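Side-chain contacts in fructuronate-tagaturonate epimerase UxaE from Cohnella laeviribosi in complex with 1 glycerol (Cohnella laeviribosi, PDB 6IL9), which catalyses the epimerisation of D-tagaturonate to D-fructuronate, most likely at the zinc ion bound in its TIM barrel: residues G361-K366 with D485-K490; Q137-A142 with L174-L179; Q85-Q90 with A115-L120; I313-I316 with Q321-R324. All coordinates share one frame; numbering follows the deposited sequence.

Contact 1 (G361-K366 with D485-K490); sequences GRFHVK and DLLGVK
F363 turns its CG into the crowded position between backbone N and carbonyl carbon (chi1 55°), which swings the ring off the strand toward L487. L487 replies with CG anti to its own carbonyl carbon (chi1 -74°), and its branches spread over the end of that ring. The meeting point is CZ of F363, which lies 3.8 Å from L487 CB. L487 CD2 sits over one face of the ring, near the rim rather than the centre, 4.0 Å above its plane. V489 approaches the same ring differently, its CG2 at the edge and 4.1 Å from F363 CZ. Two residues along the strand, V365 CG2 meets L487 CD2 tip to tip at 4.1 Å. The bend that separates L487 from V489 is a Schellman motif: G488 takes a positive phi, and its N is bonded to D485 O at 3.1 Å. Replacing L487 with an alanine would probably open a gap between the F363 face and V365 CG2, leaving the ring freer to shift. The buried contact thus fastens the end of helix 469-487 to the outer side of strand 363-367, the last strand of the barrel, while K366 on the inner side pairs with D158, D160 and E269. F352 of helix 349-358 flanks L487, and I116, just before strand 117-124, lies against both F363 and V489.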
loop_
_atom_site.group_PDB
_atom_site.type_symbol
_atom_site.label_atom_id
_atom_site.label_comp_id
_atom_site.label_asym_id
_atom_site.label_seq_id
_atom_site.Cartn_x
_atom_site.Cartn_y
_atom_site.Cartn_z
ATOM N N GLY A 361 -16.710 9.666 -3.314
ATOM C CA GLY A 361 -15.953 9.407 -2.106
ATOM C C GLY A 361 -15.748 7.947 -1.773
ATOM O O GLY A 361 -15.232 7.641 -0.687
ATOM N N ARG A 362 -16.134 7.037 -2.665
ATOM C CA ARG A 362 -16.079 5.592 -2.434
ATOM C C ARG A 362 -14.979 4.992 -3.308
ATOM O O ARG A 362 -15.223 4.566 -4.438
ATOM C CB ARG A 362 -17.427 4.963 -2.762
ATOM C CG ARG A 362 -17.554 3.525 -2.329
ATOM C CD ARG A 362 -18.925 3.000 -2.709
ATOM N NE ARG A 362 -19.091 2.837 -4.154
ATOM C CZ ARG A 362 -18.922 1.681 -4.789
ATOM N NH1 ARG A 362 -18.553 0.600 -4.103
ATOM N NH2 ARG A 362 -19.110 1.611 -6.103
ATOM N N PHE A 363 -13.767 4.949 -2.775
ATOM C CA PHE A 363 -12.599 4.591 -3.563
ATOM C C PHE A 363 -11.616 3.871 -2.663
ATOM O O PHE A 363 -11.758 3.858 -1.440
ATOM C CB PHE A 363 -11.938 5.845 -4.167
ATOM C CG PHE A 363 -11.579 6.897 -3.126
ATOM C CD1 PHE A 363 -10.521 6.706 -2.239
ATOM C CD2 PHE A 363 -12.303 8.080 -3.041
ATOM C CE1 PHE A 363 -10.212 7.665 -1.270
ATOM C CE2 PHE A 363 -11.991 9.057 -2.077
ATOM C CZ PHE A 363 -10.950 8.853 -1.196
ATOM N N HIS A 364 -10.602 3.285 -3.293
ATOM C CA HIS A 364 -9.366 2.912 -2.629
ATOM C C HIS A 364 -8.219 3.605 -3.351
ATOM O O HIS A 364 -8.160 3.581 -4.582
ATOM C CB HIS A 364 -9.150 1.394 -2.641
ATOM C CG HIS A 364 -8.000 0.962 -1.793
ATOM N ND1 HIS A 364 -7.977 1.160 -0.432
ATOM C CD2 HIS A 364 -6.818 0.375 -2.110
ATOM C CE1 HIS A 364 -6.840 0.704 0.062
ATOM N NE2 HIS A 364 -6.118 0.221 -0.934
ATOM N N VAL A 365 -7.316 4.220 -2.587
ATOM C CA VAL A 365 -6.091 4.802 -3.127
ATOM C C VAL A 365 -4.919 4.182 -2.382
ATOM O O VAL A 365 -4.946 4.110 -1.150
ATOM C CB VAL A 365 -6.079 6.334 -2.979
ATOM C CG1 VAL A 365 -4.718 6.899 -3.377
ATOM C CG2 VAL A 365 -7.194 6.963 -3.820
ATOM N N LYS A 366 -3.893 3.737 -3.118
ATOM C CA LYS A 366 -2.724 3.116 -2.496
ATOM C C LYS A 366 -1.515 4.039 -2.545
ATOM O O LYS A 366 -1.255 4.690 -3.563
ATOM C CB LYS A 366 -2.355 1.790 -3.170
ATOM C CG LYS A 366 -3.379 0.712 -2.974
ATOM C CD LYS A 366 -2.759 -0.676 -3.133
ATOM C CE LYS A 366 -3.875 -1.706 -3.148
ATOM N NZ LYS A 366 -3.344 -3.092 -3.235
ATOM N N ASP A 485 -7.280 15.674 1.855
ATOM C CA ASP A 485 -7.995 16.918 1.581
ATOM C C ASP A 485 -8.391 17.022 0.111
ATOM O O ASP A 485 -9.531 17.370 -0.213
ATOM C CB ASP A 485 -7.119 18.108 1.983
ATOM C CG ASP A 485 -6.949 18.224 3.494
ATOM O OD1 ASP A 485 -7.660 17.505 4.229
ATOM O OD2 ASP A 485 -6.098 19.029 3.937
ATOM N N LEU A 486 -7.458 16.724 -0.798
ATOM C CA LEU A 486 -7.768 16.859 -2.220
ATOM C C LEU A 486 -8.698 15.752 -2.702
ATOM O O LEU A 486 -9.458 15.952 -3.661
ATOM C CB LEU A 486 -6.481 16.878 -3.045
ATOM C CG LEU A 486 -5.693 18.181 -2.934
ATOM C CD1 LEU A 486 -4.303 18.024 -3.523
ATOM C CD2 LEU A 486 -6.468 19.259 -3.661
ATOM N N LEU A 487 -8.659 14.581 -2.061
ATOM C CA LEU A 487 -9.627 13.543 -2.385
ATOM C C LEU A 487 -11.022 13.886 -1.900
ATOM O O LEU A 487 -11.970 13.189 -2.277
ATOM C CB LEU A 487 -9.205 12.197 -1.771
ATOM C CG LEU A 487 -8.036 11.506 -2.488
ATOM C CD1 LEU A 487 -7.341 10.502 -1.569
ATOM C CD2 LEU A 487 -8.515 10.813 -3.762
ATOM N N GLY A 488 -11.168 14.920 -1.075
ATOM C CA GLY A 488 -12.466 15.273 -0.534
ATOM C C GLY A 488 -12.895 14.513 0.702
ATOM O O GLY A 488 -14.085 14.515 1.038
ATOM N N VAL A 489 -11.964 13.868 1.394
ATOM C CA VAL A 489 -12.318 13.072 2.561
ATOM C C VAL A 489 -12.857 13.970 3.661
ATOM O O VAL A 489 -12.202 14.941 4.061
ATOM C CB VAL A 489 -11.104 12.287 3.062
ATOM C CG1 VAL A 489 -11.454 11.588 4.375
ATOM C CG2 VAL A 489 -10.640 11.319 2.003
ATOM N N LYS A 490 -14.037 13.614 4.172
ATOM C CA LYS A 490 -14.722 14.297 5.272
ATOM C C LYS A 490 -15.152 15.712 4.910
ATOM O O LYS A 490 -14.334 16.545 4.515
ATOM C CB LYS A 490 -13.858 14.324 6.543
ATOM C CG LYS A 490 -14.431 15.302 7.557
ATOM C CD LYS A 490 -13.694 15.312 8.874
ATOM C CE LYS A 490 -14.658 15.080 10.042
ATOM N NZ LYS A 490 -15.146 13.673 10.221
#

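Contact 2 (Q137-A142 with L174-L179); sequences QVIDAA and LGFTML
The ring of F176 carries I139 CD1 on one face, in a CH-pi contact that ties a helix of the TIM barrel to the turn leading into the barrel's fourth strand. I139 CD1 lies 3.7 Å from the ring centroid and 19° off its normal, so the methyl sits over the face but leans toward the rim on the CE1 side, where the gap to F176 CE1 narrows to 3.5 Å. The next carbon back also takes part: I139 CG1 is 3.7 Å from F176 CZ, and the two side chains meet at a slant. Y135 and A157 are further neighbours of this ring. I139 owes its reach to an extended chain, with CD1 anti to CA (chi2 -176°), which carries the terminal methyl out from helix 135-149 to the ring.

That helix belongs to the right-handed beta-alpha-beta crossover from strand 117-124 to strand 156-162, and V138 and A142 face the first of these strands. Helix 165-173, on the next crossover, ends in a Schellman motif at G175, whose positive phi, well suited to a glycine, turns the chain so that F176 precedes strand 178-182. The contact lies at the barrel end where strands begin, the one remote from the usual TIM-barrel active site. The carbonyl turned toward the helix is that of L174, whose O stands 3.5 Å from I139 CD1.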
loop_
_atom_site.group_PDB
_atom_site.type_symbol
_atom_site.label_atom_id
_atom_site.label_comp_id
_atom_site.label_asym_id
_atom_site.label_seq_id
_atom_site.Cartn_x
_atom_site.Cartn_y
_atom_site.Cartn_z
ATOM N N GLN A 137 6.153 -8.694 10.293
ATOM C CA GLN A 137 6.613 -7.387 10.748
ATOM C C GLN A 137 5.708 -6.266 10.253
ATOM O O GLN A 137 5.513 -5.267 10.954
ATOM C CB GLN A 137 8.045 -7.146 10.278
ATOM C CG GLN A 137 9.013 -8.227 10.703
ATOM C CD GLN A 137 10.389 -7.973 10.148
ATOM O OE1 GLN A 137 10.603 -8.053 8.944
ATOM N NE2 GLN A 137 11.330 -7.642 11.022
ATOM N N VAL A 138 5.160 -6.403 9.042
ATOM C CA VAL A 138 4.300 -5.350 8.507
ATOM C C VAL A 138 3.038 -5.215 9.359
ATOM O O VAL A 138 2.653 -4.108 9.763
ATOM C CB VAL A 138 3.979 -5.627 7.023
ATOM C CG1 VAL A 138 3.048 -4.562 6.463
ATOM C CG2 VAL A 138 5.284 -5.657 6.213
ATOM N N ILE A 139 2.394 -6.344 9.682
ATOM C CA ILE A 139 1.229 -6.277 10.556
ATOM C C ILE A 139 1.641 -5.873 11.972
ATOM O O ILE A 139 0.940 -5.092 12.621
ATOM C CB ILE A 139 0.442 -7.604 10.536
ATOM C CG1 ILE A 139 -0.160 -7.845 9.141
ATOM C CG2 ILE A 139 -0.676 -7.580 11.583
ATOM C CD1 ILE A 139 -1.067 -9.109 9.052
ATOM N N ASP A 140 2.801 -6.360 12.461
ATOM C CA ASP A 140 3.290 -5.935 13.777
ATOM C C ASP A 140 3.296 -4.415 13.883
ATOM O O ASP A 140 2.800 -3.842 14.859
ATOM C CB ASP A 140 4.718 -6.440 14.043
ATOM C CG ASP A 140 4.812 -7.944 14.314
ATOM O OD1 ASP A 140 3.795 -8.614 14.613
ATOM O OD2 ASP A 140 5.955 -8.458 14.236
ATOM N N ALA A 141 3.888 -3.749 12.886
ATOM C CA ALA A 141 4.037 -2.298 12.948
ATOM C C ALA A 141 2.679 -1.609 12.980
ATOM O O ALA A 141 2.482 -0.645 13.725
ATOM C CB ALA A 141 4.873 -1.803 11.762
ATOM N N ALA A 142 1.714 -2.112 12.193
ATOM C CA ALA A 142 0.378 -1.521 12.189
ATOM C C ALA A 142 -0.352 -1.748 13.510
ATOM O O ALA A 142 -1.022 -0.841 14.014
ATOM C CB ALA A 142 -0.448 -2.092 11.032
ATOM N N LEU A 174 -1.560 -15.474 7.711
ATOM C CA LEU A 174 -1.012 -14.458 8.595
ATOM C C LEU A 174 -2.034 -13.402 9.009
ATOM O O LEU A 174 -1.683 -12.477 9.749
ATOM C CB LEU A 174 0.195 -13.795 7.922
ATOM C CG LEU A 174 1.444 -14.674 7.810
ATOM C CD1 LEU A 174 2.575 -13.935 7.102
ATOM C CD2 LEU A 174 1.886 -15.152 9.189
ATOM N N GLY A 175 -3.286 -13.522 8.573
ATOM C CA GLY A 175 -4.331 -12.644 9.047
ATOM C C GLY A 175 -4.614 -11.442 8.174
ATOM O O GLY A 175 -5.312 -10.524 8.623
ATOM N N PHE A 176 -4.101 -11.410 6.948
ATOM C CA PHE A 176 -4.394 -10.281 6.075
ATOM C C PHE A 176 -5.874 -10.264 5.727
ATOM O O PHE A 176 -6.513 -11.314 5.591
ATOM C CB PHE A 176 -3.528 -10.332 4.822
ATOM C CG PHE A 176 -2.127 -9.857 5.070
ATOM C CD1 PHE A 176 -1.200 -10.698 5.657
ATOM C CD2 PHE A 176 -1.759 -8.555 4.784
ATOM C CE1 PHE A 176 0.092 -10.263 5.932
ATOM C CE2 PHE A 176 -0.465 -8.107 5.035
ATOM C CZ PHE A 176 0.460 -8.955 5.626
ATOM N N THR A 177 -6.427 -9.056 5.633
ATOM C CA THR A 177 -7.858 -8.867 5.442
ATOM C C THR A 177 -8.190 -8.351 4.056
ATOM O O THR A 177 -9.366 -8.345 3.672
ATOM C CB THR A 177 -8.408 -7.902 6.497
ATOM O OG1 THR A 177 -7.640 -6.688 6.492
ATOM C CG2 THR A 177 -8.321 -8.539 7.866
ATOM N N MET A 178 -7.185 -7.932 3.306
ATOM C CA MET A 178 -7.320 -7.483 1.935
ATOM C C MET A 178 -6.310 -8.266 1.118
ATOM O O MET A 178 -5.158 -8.403 1.534
ATOM C CB MET A 178 -7.067 -5.971 1.845
ATOM C CG MET A 178 -7.104 -5.386 0.451
ATOM S SD MET A 178 -7.117 -3.565 0.466
ATOM C CE MET A 178 -7.053 -3.299 -1.306
ATOM N N LEU A 179 -6.742 -8.828 -0.005
ATOM C CA LEU A 179 -5.852 -9.592 -0.873
ATOM C C LEU A 179 -5.889 -8.987 -2.266
ATOM O O LEU A 179 -6.945 -8.954 -2.900
ATOM C CB LEU A 179 -6.250 -11.073 -0.917
ATOM C CG LEU A 179 -5.830 -11.948 0.258
ATOM C CD1 LEU A 179 -5.770 -13.410 -0.162
ATOM C CD2 LEU A 179 -4.499 -11.510 0.809
#

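Contact 3 (Q85-Q90 with A115-L120); sequences QAFGKQ and AIHPIL
F87 stacks on H117 at the amino-terminal end of the TIM barrel, where the loop ahead of strand 93-96 passes across the start of strand 117-124. Its CB points toward that strand and, with CG anti to the carbonyl carbon (chi1 -71°), delivers the ring, whose first atom, CG, is 4.0 Å from H117 CB. Farther out along one side, F87 CD1 comes to 3.6 Å from H117 CG, and F87 CE1 to 3.5 Å from H117 ND1. At the tip, F87 CZ lies 3.7 Å from H117 CB. The other side of the ring turns its edge to I119, with CE2 and CD2 both 3.9 Å from I119 CD1.

Two interactions therefore share one face. The rings form an offset stack, centroids 4.4 Å apart and planes at 14°, while the H117 methylene makes a CH-pi contact almost directly above the phenyl centre. Backbone bonds from F87 N and G88 N to the carboxylate of D267, at the start of strand 267-271, pin the loop on the farther side of the barrel mouth. Just before F87, the Q85 side chain bends round to the next peptide, its NE2 donating to A86 O at 3.1 Å with an N-H...O angle of 159°.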
loop_
_atom_site.group_PDB
_atom_site.type_symbol
_atom_site.label_atom_id
_atom_site.label_comp_id
_atom_site.label_asym_id
_atom_site.label_seq_id
_atom_site.Cartn_x
_atom_site.Cartn_y
_atom_site.Cartn_z
ATOM N N GLN A 85 -8.937 -5.835 10.254
ATOM C CA GLN A 85 -10.298 -6.179 9.863
ATOM C C GLN A 85 -10.554 -5.798 8.411
ATOM O O GLN A 85 -9.956 -4.861 7.873
ATOM C CB GLN A 85 -11.333 -5.485 10.752
ATOM C CG GLN A 85 -11.431 -3.988 10.526
ATOM C CD GLN A 85 -12.693 -3.404 11.125
ATOM O OE1 GLN A 85 -12.735 -3.078 12.313
ATOM N NE2 GLN A 85 -13.738 -3.281 10.310
ATOM N N ALA A 86 -11.447 -6.550 7.778
ATOM C CA ALA A 86 -11.955 -6.184 6.466
ATOM C C ALA A 86 -12.971 -5.058 6.607
ATOM O O ALA A 86 -13.538 -4.841 7.677
ATOM C CB ALA A 86 -12.603 -7.390 5.791
ATOM N N PHE A 87 -13.209 -4.334 5.505
ATOM C CA PHE A 87 -14.106 -3.185 5.552
ATOM C C PHE A 87 -15.300 -3.276 4.614
ATOM O O PHE A 87 -16.245 -2.493 4.776
ATOM C CB PHE A 87 -13.333 -1.892 5.243
ATOM C CG PHE A 87 -12.416 -1.494 6.351
ATOM C CD1 PHE A 87 -12.935 -1.040 7.552
ATOM C CD2 PHE A 87 -11.044 -1.639 6.219
ATOM C CE1 PHE A 87 -12.090 -0.701 8.606
ATOM C CE2 PHE A 87 -10.197 -1.313 7.264
ATOM C CZ PHE A 87 -10.716 -0.839 8.447
ATOM N N GLY A 88 -15.295 -4.181 3.653
ATOM C CA GLY A 88 -16.350 -4.176 2.651
ATOM C C GLY A 88 -16.169 -3.007 1.693
ATOM O O GLY A 88 -15.205 -2.251 1.763
ATOM N N LYS A 89 -17.132 -2.851 0.784
ATOM C CA LYS A 89 -16.907 -2.012 -0.389
ATOM C C LYS A 89 -17.698 -0.703 -0.389
ATOM O O LYS A 89 -17.712 -0.011 -1.416
ATOM C CB LYS A 89 -17.196 -2.819 -1.664
ATOM C CG LYS A 89 -18.588 -3.419 -1.733
ATOM C CD LYS A 89 -18.693 -4.478 -2.835
ATOM C CE LYS A 89 -18.375 -5.850 -2.293
ATOM N NZ LYS A 89 -18.520 -6.897 -3.343
ATOM N N GLN A 90 -18.319 -0.313 0.726
ATOM C CA GLN A 90 -19.173 0.875 0.760
ATOM C C GLN A 90 -18.610 2.013 1.605
ATOM O O GLN A 90 -19.347 2.700 2.316
ATOM C CB GLN A 90 -20.566 0.517 1.263
ATOM C CG GLN A 90 -21.480 0.092 0.163
ATOM C CD GLN A 90 -21.562 1.117 -0.940
ATOM O OE1 GLN A 90 -21.755 2.323 -0.705
ATOM N NE2 GLN A 90 -21.395 0.648 -2.161
ATOM N N ALA A 115 -13.230 10.631 7.662
ATOM C CA ALA A 115 -14.131 9.550 7.259
ATOM C C ALA A 115 -13.437 8.681 6.213
ATOM O O ALA A 115 -13.775 8.669 5.030
ATOM C CB ALA A 115 -15.449 10.108 6.736
ATOM N N ILE A 116 -12.422 7.957 6.676
ATOM C CA ILE A 116 -11.698 7.025 5.813
ATOM C C ILE A 116 -11.079 5.964 6.706
ATOM O O ILE A 116 -10.693 6.244 7.845
ATOM C CB ILE A 116 -10.639 7.750 4.945
ATOM C CG1 ILE A 116 -10.091 6.803 3.865
ATOM C CG2 ILE A 116 -9.526 8.322 5.817
ATOM C CD1 ILE A 116 -9.365 7.526 2.716
ATOM N N HIS A 117 -11.034 4.733 6.201
ATOM C CA HIS A 117 -10.472 3.616 6.952
ATOM C C HIS A 117 -9.068 3.343 6.467
ATOM O O HIS A 117 -8.853 3.260 5.250
ATOM C CB HIS A 117 -11.318 2.358 6.769
ATOM C CG HIS A 117 -12.734 2.517 7.209
ATOM N ND1 HIS A 117 -13.083 2.686 8.532
ATOM C CD2 HIS A 117 -13.893 2.522 6.508
ATOM C CE1 HIS A 117 -14.395 2.802 8.625
ATOM N NE2 HIS A 117 -14.911 2.701 7.412
ATOM N N PRO A 118 -8.101 3.182 7.374
ATOM C CA PRO A 118 -6.712 2.970 6.944
ATOM C C PRO A 118 -6.355 1.517 6.713
ATOM O O PRO A 118 -6.622 0.665 7.563
ATOM C CB PRO A 118 -5.900 3.547 8.113
ATOM C CG PRO A 118 -6.778 3.257 9.331
ATOM C CD PRO A 118 -8.226 3.341 8.835
ATOM N N ILE A 119 -5.749 1.222 5.567
ATOM C CA ILE A 119 -5.074 -0.054 5.357
ATOM C C ILE A 119 -3.631 0.201 5.781
ATOM O O ILE A 119 -2.788 0.616 4.986
ATOM C CB ILE A 119 -5.198 -0.539 3.913
ATOM C CG1 ILE A 119 -6.659 -0.442 3.439
ATOM C CG2 ILE A 119 -4.673 -1.977 3.793
ATOM C CD1 ILE A 119 -7.679 -1.214 4.294
ATOM N N LEU A 120 -3.359 -0.011 7.072
ATOM C CA LEU A 120 -2.089 0.436 7.650
ATOM C C LEU A 120 -0.953 -0.524 7.367
ATOM O O LEU A 120 0.215 -0.122 7.423
ATOM C CB LEU A 120 -2.209 0.588 9.164
ATOM C CG LEU A 120 -2.882 1.796 9.760
ATOM C CD1 LEU A 120 -2.879 1.575 11.260
ATOM C CD2 LEU A 120 -2.093 3.052 9.413
#

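Contact 4 (I313-I316 with Q321-R324); sequences IDYI and QFER
Y315, the residue that reaches across to F322, is anchored at its backbone: its N donates to D314 OD1 at 2.7 Å, with an N-H...O angle of 153°. The proton comes in on the anti side of the carboxylate, tilted out of its plane, and D314 OD2 has a second partner in S350 OG of helix 349-358. From this fixed point the tyrosine extends with CG anti to the backbone N (chi1 -180°), sending the ring toward helix 319-336. F322 CB receives the phenolic end, 3.5 Å from Y315 OH and 3.8 Å from Y315 CZ. Beside it, Y315 CE1 lies 4.0 Å from F322 CD1. The ring planes meet obliquely, at 52° with centroids 5.2 Å apart; F322 keeps its edge-to-face partner in F305. V351 touches both side chains.

On the helix itself, Q321 OE1 accepts from R324 NH2 at 2.7 Å, with the oxygen at the guanidinium edge, and NE of the same arginine adds a weak bond. Q321 NE2 turns to E325. The tyrosine hydroxyl, though it rests on a methylene, is bonded to I306 O. A phenylalanine in place of Y315 would probably leave I306 O without this mate and the ring end less firmly fixed.

The contact thus joins the loop after strand 300-302 to the first turns of the helix that follows. Its chemistry is divided: carbon packing carries the approach, whereas hydrogen bonds to D314 and I306 set where the tyrosine stands.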
loop_
_atom_site.group_PDB
_atom_site.type_symbol
_atom_site.label_atom_id
_atom_site.label_comp_id
_atom_site.label_asym_id
_atom_site.label_seq_id
_atom_site.Cartn_x
_atom_site.Cartn_y
_atom_site.Cartn_z
ATOM N N ILE A 313 5.665 11.136 -8.624
ATOM C CA ILE A 313 5.333 12.337 -9.368
ATOM C C ILE A 313 3.830 12.379 -9.610
ATOM O O ILE A 313 3.113 11.410 -9.372
ATOM C CB ILE A 313 6.096 12.385 -10.699
ATOM C CG1 ILE A 313 5.738 11.164 -11.554
ATOM C CG2 ILE A 313 7.604 12.446 -10.425
ATOM C CD1 ILE A 313 6.136 11.370 -13.044
ATOM N N ASP A 314 3.367 13.516 -10.124
ATOM C CA ASP A 314 1.972 13.676 -10.518
ATOM C C ASP A 314 1.707 13.011 -11.874
ATOM O O ASP A 314 2.615 12.517 -12.551
ATOM C CB ASP A 314 1.615 15.170 -10.568
ATOM C CG ASP A 314 0.138 15.453 -10.310
ATOM O OD1 ASP A 314 -0.696 14.542 -10.380
ATOM O OD2 ASP A 314 -0.192 16.626 -10.046
ATOM N N TYR A 315 0.431 13.006 -12.256
ATOM C CA TYR A 315 -0.047 12.375 -13.486
ATOM C C TYR A 315 0.695 12.859 -14.733
ATOM O O TYR A 315 1.038 14.037 -14.856
ATOM C CB TYR A 315 -1.542 12.677 -13.631
ATOM C CG TYR A 315 -2.200 12.091 -14.861
ATOM C CD1 TYR A 315 -2.411 10.718 -14.978
ATOM C CD2 TYR A 315 -2.656 12.917 -15.887
ATOM C CE1 TYR A 315 -3.031 10.182 -16.089
ATOM C CE2 TYR A 315 -3.279 12.393 -16.999
ATOM C CZ TYR A 315 -3.467 11.015 -17.099
ATOM O OH TYR A 315 -4.095 10.470 -18.211
ATOM N N ILE A 316 0.933 11.936 -15.669
ATOM C CA ILE A 316 1.436 12.252 -17.007
ATOM C C ILE A 316 0.321 11.974 -18.005
ATOM O O ILE A 316 -0.182 10.848 -18.079
ATOM C CB ILE A 316 2.684 11.428 -17.373
ATOM C CG1 ILE A 316 3.880 11.795 -16.494
ATOM C CG2 ILE A 316 3.071 11.674 -18.827
ATOM C CD1 ILE A 316 5.022 10.794 -16.583
ATOM N N GLN A 321 -8.849 13.801 -20.971
ATOM C CA GLN A 321 -9.125 12.433 -21.390
ATOM C C GLN A 321 -9.177 11.508 -20.188
ATOM O O GLN A 321 -10.028 10.610 -20.130
ATOM C CB GLN A 321 -8.070 11.951 -22.391
ATOM C CG GLN A 321 -8.351 10.561 -22.953
ATOM C CD GLN A 321 -9.637 10.507 -23.769
ATOM O OE1 GLN A 321 -10.034 11.498 -24.401
ATOM N NE2 GLN A 321 -10.295 9.352 -23.762
ATOM N N PHE A 322 -8.287 11.719 -19.212
ATOM C CA PHE A 322 -8.366 10.939 -17.984
ATOM C C PHE A 322 -9.741 11.080 -17.344
ATOM O O PHE A 322 -10.329 10.085 -16.902
ATOM C CB PHE A 322 -7.274 11.363 -16.995
ATOM C CG PHE A 322 -7.421 10.727 -15.639
ATOM C CD1 PHE A 322 -6.952 9.439 -15.410
ATOM C CD2 PHE A 322 -8.044 11.409 -14.601
ATOM C CE1 PHE A 322 -7.100 8.836 -14.163
ATOM C CE2 PHE A 322 -8.206 10.813 -13.354
ATOM C CZ PHE A 322 -7.723 9.518 -13.141
ATOM N N GLU A 323 -10.277 12.310 -17.303
ATOM C CA GLU A 323 -11.576 12.525 -16.673
ATOM C C GLU A 323 -12.682 11.809 -17.443
ATOM O O GLU A 323 -13.556 11.172 -16.839
ATOM C CB GLU A 323 -11.887 14.024 -16.562
ATOM C CG GLU A 323 -13.308 14.284 -16.023
ATOM C CD GLU A 323 -13.604 15.760 -15.756
ATOM O OE1 GLU A 323 -12.717 16.597 -16.011
ATOM O OE2 GLU A 323 -14.725 16.074 -15.290
ATOM N N ARG A 324 -12.649 11.882 -18.775
ATOM C CA ARG A 324 -13.705 11.240 -19.560
ATOM C C ARG A 324 -13.728 9.734 -19.335
ATOM O O ARG A 324 -14.805 9.139 -19.197
ATOM C CB ARG A 324 -13.532 11.546 -21.048
ATOM C CG ARG A 324 -13.922 12.966 -21.423
ATOM C CD ARG A 324 -13.965 13.140 -22.936
ATOM N NE ARG A 324 -12.632 13.122 -23.526
ATOM C CZ ARG A 324 -11.838 14.187 -23.613
ATOM N NH1 ARG A 324 -12.246 15.364 -23.149
ATOM N NH2 ARG A 324 -10.642 14.080 -24.173
#

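Overall arrangement
Along the chain the order is contact 3, contact 2, contact 4, contact 1, each closing before the next opens. Contacts 1, 2 and 3 all reach the eight-stranded parallel barrel and touch one another. Contacts 1 and 3 have centres 12 Å apart and meet where strands 363-367 and 117-124 flank strand 93-96, with R362 NH1 probably hydrogen-bonded to K89 O. Contacts 2 and 3 are 14 Å apart, joined where T177 packs on A86. Contact 4 stands aside, its nearest atoms about 8 Å from contact 1, on a helix between barrel strands. Together they bind loops and outer helices to one barrel, whose carboxy-terminal end holds the zinc ion on H161, D273 and H343.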